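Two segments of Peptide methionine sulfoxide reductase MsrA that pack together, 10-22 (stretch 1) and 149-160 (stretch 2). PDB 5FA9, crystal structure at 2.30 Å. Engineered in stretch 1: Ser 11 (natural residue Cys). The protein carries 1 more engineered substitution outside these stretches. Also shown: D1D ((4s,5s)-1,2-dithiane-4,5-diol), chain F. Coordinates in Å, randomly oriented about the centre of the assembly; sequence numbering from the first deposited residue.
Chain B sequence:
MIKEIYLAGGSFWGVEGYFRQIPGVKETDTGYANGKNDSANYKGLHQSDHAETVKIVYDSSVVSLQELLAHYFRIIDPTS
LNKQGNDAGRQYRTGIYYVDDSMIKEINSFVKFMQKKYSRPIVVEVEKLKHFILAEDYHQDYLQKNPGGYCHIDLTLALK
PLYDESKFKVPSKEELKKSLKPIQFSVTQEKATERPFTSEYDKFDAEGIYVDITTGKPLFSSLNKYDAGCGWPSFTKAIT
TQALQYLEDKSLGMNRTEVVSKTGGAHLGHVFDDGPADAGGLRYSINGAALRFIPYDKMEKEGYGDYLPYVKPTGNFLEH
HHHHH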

ATOM      1  N   GLY B  10      20.208   6.019 -10.805  1.00 47.87           N
ATOM      2  CA  GLY B  10      21.156   5.295 -11.632  1.00 44.56           C
ATOM      3  C   GLY B  10      20.636   3.930 -12.037  1.00 53.88           C
ATOM      4  O   GLY B  10      19.428   3.731 -12.158  1.00 58.43           O
ATOM      5  N   SER B  11      21.555   2.993 -12.259  1.00 45.67           N
ATOM      6  CA  SER B  11      21.196   1.621 -12.605  1.00 50.63           C
ATOM      7  C   SER B  11      20.302   1.016 -11.527  1.00 40.02           C
ATOM      8  O   SER B  11      20.708   0.899 -10.371  1.00 37.91           O
ATOM      9  N   PHE B  12      19.085   0.634 -11.908  1.00 44.11           N
ATOM     10  CA  PHE B  12      18.093   0.190 -10.931  1.00 37.48           C
ATOM     11  C   PHE B  12      18.436  -1.155 -10.297  1.00 38.19           C
ATOM     12  O   PHE B  12      17.780  -1.578  -9.344  1.00 41.26           O
ATOM     13  N   TRP B  13      19.458  -1.822 -10.823  1.00 39.83           N
ATOM     14  CA  TRP B  13      19.913  -3.086 -10.255  1.00 38.54           C
ATOM     15  C   TRP B  13      20.409  -2.880  -8.829  1.00 35.30           C
ATOM     16  O   TRP B  13      20.031  -3.616  -7.917  1.00 40.87           O
ATOM     17  N   GLY B  14      21.250  -1.869  -8.646  1.00 31.84           N
ATOM     18  CA  GLY B  14      21.804  -1.566  -7.341  1.00 43.63           C
ATOM     19  C   GLY B  14      20.805  -0.884  -6.427  1.00 39.19           C
ATOM     20  O   GLY B  14      20.777  -1.144  -5.224  1.00 43.10           O
ATOM     21  N   VAL B  15      19.988  -0.008  -7.002  1.00 35.48           N
ATOM     22  CA  VAL B  15      18.979   0.720  -6.240  1.00 33.25           C
ATOM     23  C   VAL B  15      17.980  -0.238  -5.597  1.00 40.17           C
ATOM     24  O   VAL B  15      17.648  -0.101  -4.419  1.00 41.95           O
ATOM     25  N   GLU B  16      17.511  -1.214  -6.369  1.00 43.17           N
ATOM     26  CA  GLU B  16      16.587  -2.212  -5.846  1.00 45.13           C
ATOM     27  C   GLU B  16      17.288  -3.121  -4.844  1.00 41.77           C
ATOM     28  O   GLU B  16      16.718  -3.476  -3.812  1.00 42.90           O
ATOM     29  N   GLY B  17      18.524  -3.497  -5.159  1.00 39.32           N
ATOM     30  CA  GLY B  17      19.315  -4.349  -4.290  1.00 40.17           C
ATOM     31  C   GLY B  17      19.541  -3.739  -2.920  1.00 40.87           C
ATOM     32  O   GLY B  17      19.650  -4.450  -1.921  1.00 40.37           O
ATOM     33  N   TYR B  18      19.612  -2.413  -2.876  1.00 41.89           N
ATOM     34  CA  TYR B  18      19.798  -1.696  -1.622  1.00 41.85           C
ATOM     35  C   TYR B  18      18.504  -1.627  -0.817  1.00 39.23           C
ATOM     36  O   TYR B  18      18.452  -2.072   0.329  1.00 35.87           O
ATOM     37  N   PHE B  19      17.463  -1.066  -1.426  1.00 35.68           N
ATOM     38  CA  PHE B  19      16.215  -0.787  -0.720  1.00 38.08           C
ATOM     39  C   PHE B  19      15.454  -2.044  -0.305  1.00 45.24           C
ATOM     40  O   PHE B  19      14.629  -1.998   0.608  1.00 47.18           O
ATOM     41  N   ARG B  20      15.729  -3.163  -0.966  1.00 45.18           N
ATOM     42  CA  ARG B  20      15.072  -4.420  -0.622  1.00 43.32           C
ATOM     43  C   ARG B  20      15.545  -4.936   0.736  1.00 37.09           C
ATOM     44  O   ARG B  20      14.905  -5.796   1.339  1.00 46.75           O
ATOM     45  N   GLN B  21      16.665  -4.401   1.213  1.00 37.36           N
ATOM     46  CA  GLN B  21      17.248  -4.830   2.479  1.00 36.56           C
ATOM     47  C   GLN B  21      16.765  -3.977   3.647  1.00 34.98           C
ATOM     48  O   GLN B  21      17.102  -4.244   4.800  1.00 38.13           O
ATOM     49  N   ILE B  22      15.978  -2.952   3.344  1.00 36.53           N
ATOM     50  CA  ILE B  22      15.525  -2.013   4.363  1.00 38.26           C
ATOM     51  C   ILE B  22      14.182  -2.434   4.948  1.00 40.42           C
ATOM     52  O   ILE B  22      13.223  -2.659   4.210  1.00 39.25           O
ATOM     53  N   GLY B 149      26.386  -9.848 -10.557  1.00 45.83           N
ATOM     54  CA  GLY B 149      25.975  -8.753 -11.416  1.00 36.69           C
ATOM     55  C   GLY B 149      26.626  -7.430 -11.067  1.00 39.21           C
ATOM     56  O   GLY B 149      27.163  -7.257  -9.973  1.00 45.21           O
ATOM     57  N   TYR B 150      26.575  -6.491 -12.007  1.00 35.63           N
ATOM     58  CA  TYR B 150      27.148  -5.165 -11.808  1.00 44.34           C
ATOM     59  C   TYR B 150      26.320  -4.350 -10.823  1.00 59.86           C
ATOM     60  O   TYR B 150      25.090  -4.410 -10.829  1.00 46.19           O
ATOM     61  N   CYS B 151      27.006  -3.583  -9.982  1.00 63.18           N
ATOM     62  CA  CYS B 151      26.350  -2.785  -8.956  1.00 54.40           C
ATOM     63  C   CYS B 151      27.283  -1.701  -8.428  1.00 54.00           C
ATOM     64  O   CYS B 151      28.237  -1.989  -7.708  1.00 59.79           O
ATOM     65  N   HIS B 152      27.005  -0.453  -8.796  1.00 55.00           N
ATOM     66  CA  HIS B 152      27.805   0.677  -8.335  1.00 65.36           C
ATOM     67  C   HIS B 152      27.674   0.862  -6.828  1.00 65.55           C
ATOM     68  O   HIS B 152      28.656   1.131  -6.136  1.00 70.15           O
ATOM     69  N   ILE B 153      26.450   0.720  -6.330  1.00 60.15           N
ATOM     70  CA  ILE B 153      26.166   0.886  -4.910  1.00 66.90           C
ATOM     71  C   ILE B 153      26.831  -0.213  -4.085  1.00 62.43           C
ATOM     72  O   ILE B 153      26.906  -1.362  -4.514  1.00 67.91           O
ATOM     73  N   ASP B 154      27.322   0.145  -2.903  1.00 62.70           N
ATOM     74  CA  ASP B 154      27.812  -0.847  -1.958  1.00 61.13           C
ATOM     75  C   ASP B 154      26.635  -1.373  -1.141  1.00 58.30           C
ATOM     76  O   ASP B 154      26.184  -0.721  -0.200  1.00 59.25           O
ATOM     77  N   LEU B 155      26.139  -2.549  -1.512  1.00 47.44           N
ATOM     78  CA  LEU B 155      24.928  -3.103  -0.910  1.00 54.24           C
ATOM     79  C   LEU B 155      25.082  -3.403   0.579  1.00 59.41           C
ATOM     80  O   LEU B 155      24.089  -3.528   1.296  1.00 64.42           O
ATOM     81  N   THR B 156      26.322  -3.520   1.043  1.00 54.68           N
ATOM     82  CA  THR B 156      26.581  -3.799   2.451  1.00 59.46           C
ATOM     83  C   THR B 156      26.248  -2.594   3.326  1.00 51.15           C
ATOM     84  O   THR B 156      26.120  -2.721   4.543  1.00 53.91           O
ATOM     85  N   LEU B 157      26.109  -1.428   2.699  1.00 48.72           N
ATOM     86  CA  LEU B 157      25.754  -0.204   3.411  1.00 59.24           C
ATOM     87  C   LEU B 157      24.363  -0.296   4.031  1.00 46.71           C
ATOM     88  O   LEU B 157      24.104   0.295   5.079  1.00 61.81           O
ATOM     89  N   ALA B 158      23.472  -1.033   3.374  1.00 48.89           N
ATOM     90  CA  ALA B 158      22.112  -1.229   3.871  1.00 50.64           C
ATOM     91  C   ALA B 158      22.103  -1.925   5.230  1.00 53.62           C
ATOM     92  O   ALA B 158      21.140  -1.813   5.989  1.00 50.28           O
ATOM     93  N   LEU B 159      23.180  -2.644   5.530  1.00 49.48           N
ATOM     94  CA  LEU B 159      23.319  -3.328   6.810  1.00 55.20           C
ATOM     95  C   LEU B 159      24.276  -2.563   7.717  1.00 59.07           C
ATOM     96  O   LEU B 159      24.673  -3.049   8.776  1.00 60.06           O
ATOM     97  N   LYS B 160      24.639  -1.360   7.286  1.00 53.15           N
ATOM     98  CA  LYS B 160      25.525  -0.489   8.049  1.00 52.34           C
ATOM     99  C   LYS B 160      24.770   0.773   8.465  1.00 49.93           C
ATOM    100  O   LYS B 160      23.758   1.112   7.852  1.00 47.50           O
TER

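The contact between these two segments of MsrA is a mainly apolar packing of a short helix against a loop that runs into a 3-10 segment, closed at one end by a glutamine side chain and a bridging water. It illustrates a general principle: where a helix presents glycines to its partner, the partner's side chains can settle directly on the helix backbone.

At Gly 14 and Gly 17 a CB would point toward the second stretch. Instead, SG of Cys 151, in the t rotamer, lies 3.5 Å from CA of Gly 14, and CG1 of Ile 153 comes within 4.2 Å of C of Gly 14. An ideal CB on Gly 14 would be only 3.1 Å from SG of Cys 151, and one on Gly 17 would be 3.3 Å from CD1 of Leu 155. Leu 155 leaves its backbone sideways, but its m,t conformation brings the side-chain end nearer the helix, so that CD2 sits 3.6 Å from both O of Gly 14 and C of Gly 17.

Tyr 18 anchors the middle of the contact with its ring. Its CA-to-CB bond points sideways, and chi1 near t brings the ring closer to the second stretch. Ala 158, which points toward the helix, places CB over one ring face, 4.0 Å from the Tyr 18 ring centroid, in a CH-pi contact. At the ring edge, CB of Leu 157 is 3.9 Å from CE1 of Tyr 18. CG2 of Ile 153 (m,m) also packs against the ring, 4.1 Å from CD1 of Tyr 18.

Gln 21 points toward the second stretch with chi1 m and chi2 t. Its NE2 donates to O of Leu 155 at 3.1 Å and to O of Gly 17 at 3.0 Å, so one amide ties the 3-10 segment to the helix. Nearby, CB of Gln 21 touches CB of Ala 158 at 3.8 Å. Water 1 donates to O of Gln 21 and to O of Ala 158, each 2.7 Å from the water O, linking the two backbones.

Toward the other end, Trp 13 (chi1 m) points in, its CE3 lying 3.8 Å from O of Tyr 150, which is at the ring edge. The indole also borders the bound dithiane diol: D1D O2 lies over one face, 3.2 Å from CE2 of Trp 13. Ser 11, an engineered replacement for Cys at the N-cap position, adopts t, and its OG is hydrogen-bonded to D1D O2 at 3.2 Å.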

ATOM      1  CB  SER B  11      22.454   0.771 -12.798  1.00 47.27           C
ATOM      2  OG  SER B  11      22.137  -0.607 -12.889  1.00 48.56           O
ATOM      3  CB  PHE B  12      16.693   0.125 -11.564  1.00 39.75           C
ATOM      4  CG  PHE B  12      16.640  -0.571 -12.901  1.00 43.84           C
ATOM      5  CD1 PHE B  12      17.022  -1.895 -13.038  1.00 51.43           C
ATOM      6  CD2 PHE B  12      16.159   0.095 -14.015  1.00 40.13           C
ATOM      7  CE1 PHE B  12      16.956  -2.529 -14.265  1.00 55.63           C
ATOM      8  CE2 PHE B  12      16.090  -0.533 -15.244  1.00 61.41           C
ATOM      9  CZ  PHE B  12      16.488  -1.847 -15.369  1.00 59.48           C
ATOM     10  CB  TRP B  13      21.018  -3.701 -11.115  1.00 44.90           C
ATOM     11  CG  TRP B  13      20.545  -4.200 -12.445  1.00 49.14           C
ATOM     12  CD1 TRP B  13      19.258  -4.474 -12.806  1.00 47.90           C
ATOM     13  CD2 TRP B  13      21.353  -4.486 -13.592  1.00 51.75           C
ATOM     14  NE1 TRP B  13      19.215  -4.913 -14.107  1.00 52.12           N
ATOM     15  CE2 TRP B  13      20.489  -4.929 -14.613  1.00 54.04           C
ATOM     16  CE3 TRP B  13      22.724  -4.410 -13.856  1.00 48.26           C
ATOM     17  CZ2 TRP B  13      20.949  -5.294 -15.876  1.00 55.71           C
ATOM     18  CZ3 TRP B  13      23.180  -4.773 -15.111  1.00 49.82           C
ATOM     19  CH2 TRP B  13      22.295  -5.209 -16.104  1.00 54.72           C
ATOM     20  CB  VAL B  15      18.224   1.727  -7.126  1.00 33.54           C
ATOM     21  CG1 VAL B  15      17.188   2.481  -6.308  1.00 31.13           C
ATOM     22  CG2 VAL B  15      19.199   2.696  -7.774  1.00 35.19           C
ATOM     23  CB  GLU B  16      15.982  -3.048  -6.976  1.00 36.57           C
ATOM     24  CG  GLU B  16      14.956  -4.062  -6.490  1.00 48.89           C
ATOM     25  CD  GLU B  16      14.382  -4.907  -7.609  1.00 55.57           C
ATOM     26  OE1 GLU B  16      15.128  -5.236  -8.553  1.00 59.40           O
ATOM     27  OE2 GLU B  16      13.180  -5.244  -7.541  1.00 43.45           O
ATOM     28  CB  TYR B  18      20.327  -0.284  -1.887  1.00 39.79           C
ATOM     29  CG  TYR B  18      20.630   0.504  -0.630  1.00 41.17           C
ATOM     30  CD1 TYR B  18      21.878   0.434  -0.028  1.00 47.52           C
ATOM     31  CD2 TYR B  18      19.667   1.321  -0.050  1.00 39.17           C
ATOM     32  CE1 TYR B  18      22.159   1.151   1.121  1.00 49.78           C
ATOM     33  CE2 TYR B  18      19.938   2.041   1.097  1.00 47.65           C
ATOM     34  CZ  TYR B  18      21.186   1.953   1.678  1.00 47.12           C
ATOM     35  OH  TYR B  18      21.459   2.670   2.820  1.00 45.76           O
ATOM     36  CB  PHE B  19      15.311   0.100  -1.579  1.00 42.48           C
ATOM     37  CG  PHE B  19      15.661   1.558  -1.514  1.00 37.56           C
ATOM     38  CD1 PHE B  19      15.186   2.351  -0.482  1.00 38.10           C
ATOM     39  CD2 PHE B  19      16.465   2.137  -2.482  1.00 36.80           C
ATOM     40  CE1 PHE B  19      15.508   3.693  -0.415  1.00 41.10           C
ATOM     41  CE2 PHE B  19      16.790   3.478  -2.421  1.00 37.57           C
ATOM     42  CZ  PHE B  19      16.311   4.257  -1.385  1.00 41.10           C
ATOM     43  CB  ARG B  20      15.318  -5.474  -1.703  1.00 42.67           C
ATOM     44  CG  ARG B  20      16.721  -6.058  -1.704  1.00 52.35           C
ATOM     45  CD  ARG B  20      16.939  -6.958  -2.911  1.00 65.25           C
ATOM     46  NE  ARG B  20      15.926  -8.005  -3.010  1.00 60.77           N
ATOM     47  CZ  ARG B  20      15.960  -9.147  -2.332  1.00 64.72           C
ATOM     48  NH1 ARG B  20      16.960  -9.398  -1.499  1.00 68.04           N
ATOM     49  NH2 ARG B  20      14.993 -10.042  -2.487  1.00 67.83           N
ATOM     50  CB  GLN B  21      18.774  -4.781   2.407  1.00 38.84           C
ATOM     51  CG  GLN B  21      19.383  -5.696   1.365  1.00 47.97           C
ATOM     52  CD  GLN B  21      20.896  -5.640   1.364  1.00 41.90           C
ATOM     53  OE1 GLN B  21      21.549  -6.208   2.239  1.00 56.22           O
ATOM     54  NE2 GLN B  21      21.461  -4.946   0.383  1.00 43.18           N
ATOM     55  CB  ILE B  22      15.410  -0.585   3.794  1.00 38.05           C
ATOM     56  CG1 ILE B  22      16.771  -0.111   3.283  1.00 37.79           C
ATOM     57  CG2 ILE B  22      14.875   0.372   4.847  1.00 34.11           C
ATOM     58  CD1 ILE B  22      16.710   1.168   2.484  1.00 54.79           C
ATOM     59  CB  TYR B 150      27.259  -4.431 -13.146  1.00 40.18           C
ATOM     60  CG  TYR B 150      27.483  -2.939 -13.032  1.00 58.34           C
ATOM     61  CD1 TYR B 150      28.723  -2.427 -12.675  1.00 49.53           C
ATOM     62  CD2 TYR B 150      26.456  -2.042 -13.298  1.00 61.61           C
ATOM     63  CE1 TYR B 150      28.931  -1.062 -12.575  1.00 58.69           C
ATOM     64  CE2 TYR B 150      26.654  -0.678 -13.202  1.00 60.06           C
ATOM     65  CZ  TYR B 150      27.893  -0.193 -12.841  1.00 61.25           C
ATOM     66  OH  TYR B 150      28.094   1.164 -12.745  1.00 63.67           O
ATOM     67  CB  CYS B 151      25.878  -3.681  -7.809  1.00 55.99           C
ATOM     68  SG  CYS B 151      25.001  -2.821  -6.491  1.00 56.62           S
ATOM     69  CB  HIS B 152      27.393   1.961  -9.058  1.00 50.40           C
ATOM     70  CG  HIS B 152      28.195   3.160  -8.660  1.00 75.73           C
ATOM     71  ND1 HIS B 152      29.556   3.246  -8.867  1.00 78.72           N
ATOM     72  CD2 HIS B 152      27.832   4.321  -8.065  1.00 81.90           C
ATOM     73  CE1 HIS B 152      29.995   4.410  -8.419  1.00 73.42           C
ATOM     74  NE2 HIS B 152      28.968   5.081  -7.928  1.00 81.31           N
ATOM     75  CB  ILE B 153      24.644   0.873  -4.637  1.00 62.47           C
ATOM     76  CG1 ILE B 153      23.909   1.796  -5.613  1.00 62.67           C
ATOM     77  CG2 ILE B 153      24.342   1.265  -3.197  1.00 56.51           C
ATOM     78  CD1 ILE B 153      24.466   3.200  -5.666  1.00 57.25           C
ATOM     79  CB  ASP B 154      28.887  -0.250  -1.047  1.00 55.39           C
ATOM     80  CG  ASP B 154      29.373  -1.229   0.004  1.00 58.90           C
ATOM     81  OD1 ASP B 154      29.309  -2.452  -0.241  1.00 66.86           O
ATOM     82  OD2 ASP B 154      29.820  -0.774   1.079  1.00 62.76           O
ATOM     83  CB  LEU B 155      24.505  -4.376  -1.647  1.00 49.85           C
ATOM     84  CG  LEU B 155      24.102  -4.211  -3.113  1.00 47.44           C
ATOM     85  CD1 LEU B 155      23.556  -5.519  -3.663  1.00 51.83           C
ATOM     86  CD2 LEU B 155      23.085  -3.090  -3.273  1.00 46.51           C
ATOM     87  CB  THR B 156      28.047  -4.207   2.689  1.00 51.04           C
ATOM     88  OG1 THR B 156      28.914  -3.123   2.332  1.00 55.54           O
ATOM     89  CG2 THR B 156      28.401  -5.432   1.861  1.00 51.13           C
ATOM     90  CB  LEU B 157      25.824   1.005   2.475  1.00 55.24           C
ATOM     91  CG  LEU B 157      27.217   1.462   2.039  1.00 47.23           C
ATOM     92  CD1 LEU B 157      27.123   2.733   1.210  1.00 55.85           C
ATOM     93  CD2 LEU B 157      28.114   1.673   3.248  1.00 52.00           C
ATOM     94  CB  ALA B 158      21.293  -2.023   2.865  1.00 49.06           C
ATOM     95  CB  LEU B 159      23.809  -4.761   6.603  1.00 56.18           C
ATOM     96  CG  LEU B 159      22.958  -5.621   5.668  1.00 60.42           C
ATOM     97  CD1 LEU B 159      23.641  -6.948   5.381  1.00 47.71           C
ATOM     98  CD2 LEU B 159      21.573  -5.842   6.259  1.00 51.67           C
ATOM     99  CB  LYS B 160      26.768  -0.144   7.223  1.00 51.21           C
ATOM    100  CG  LYS B 160      27.689  -1.332   6.983  1.00 60.66           C
ATOM    101  CD  LYS B 160      28.836  -0.975   6.053  1.00 67.82           C
ATOM    102  CE  LYS B 160      29.765  -2.161   5.853  1.00 67.60           C
ATOM    103  NZ  LYS B 160      30.899  -1.838   4.943  1.00 76.25           N
TER
HETATM  104  S1  D1D F 401      19.121  -1.690 -18.845  1.00104.65           S
HETATM  105  C1  D1D F 401      19.411  -2.273 -17.364  1.00 61.72           C
HETATM  106  C2  D1D F 401      20.325  -1.273 -16.490  1.00 64.79           C
HETATM  107  O2  D1D F 401      20.609  -1.824 -15.395  1.00 52.38           O
HETATM  108  C3  D1D F 401      21.781  -0.850 -17.301  1.00 77.79           C
HETATM  109  O3  D1D F 401      22.383   0.029 -16.629  1.00 78.36           O
HETATM  110  C4  D1D F 401      21.512  -0.282 -18.786  1.00 81.77           C
HETATM  111  S4  D1D F 401      20.587  -1.272 -19.668  1.00117.93           S
HETATM  112  O   HOH W   1      18.571  -2.512   6.220  1.00 48.27           O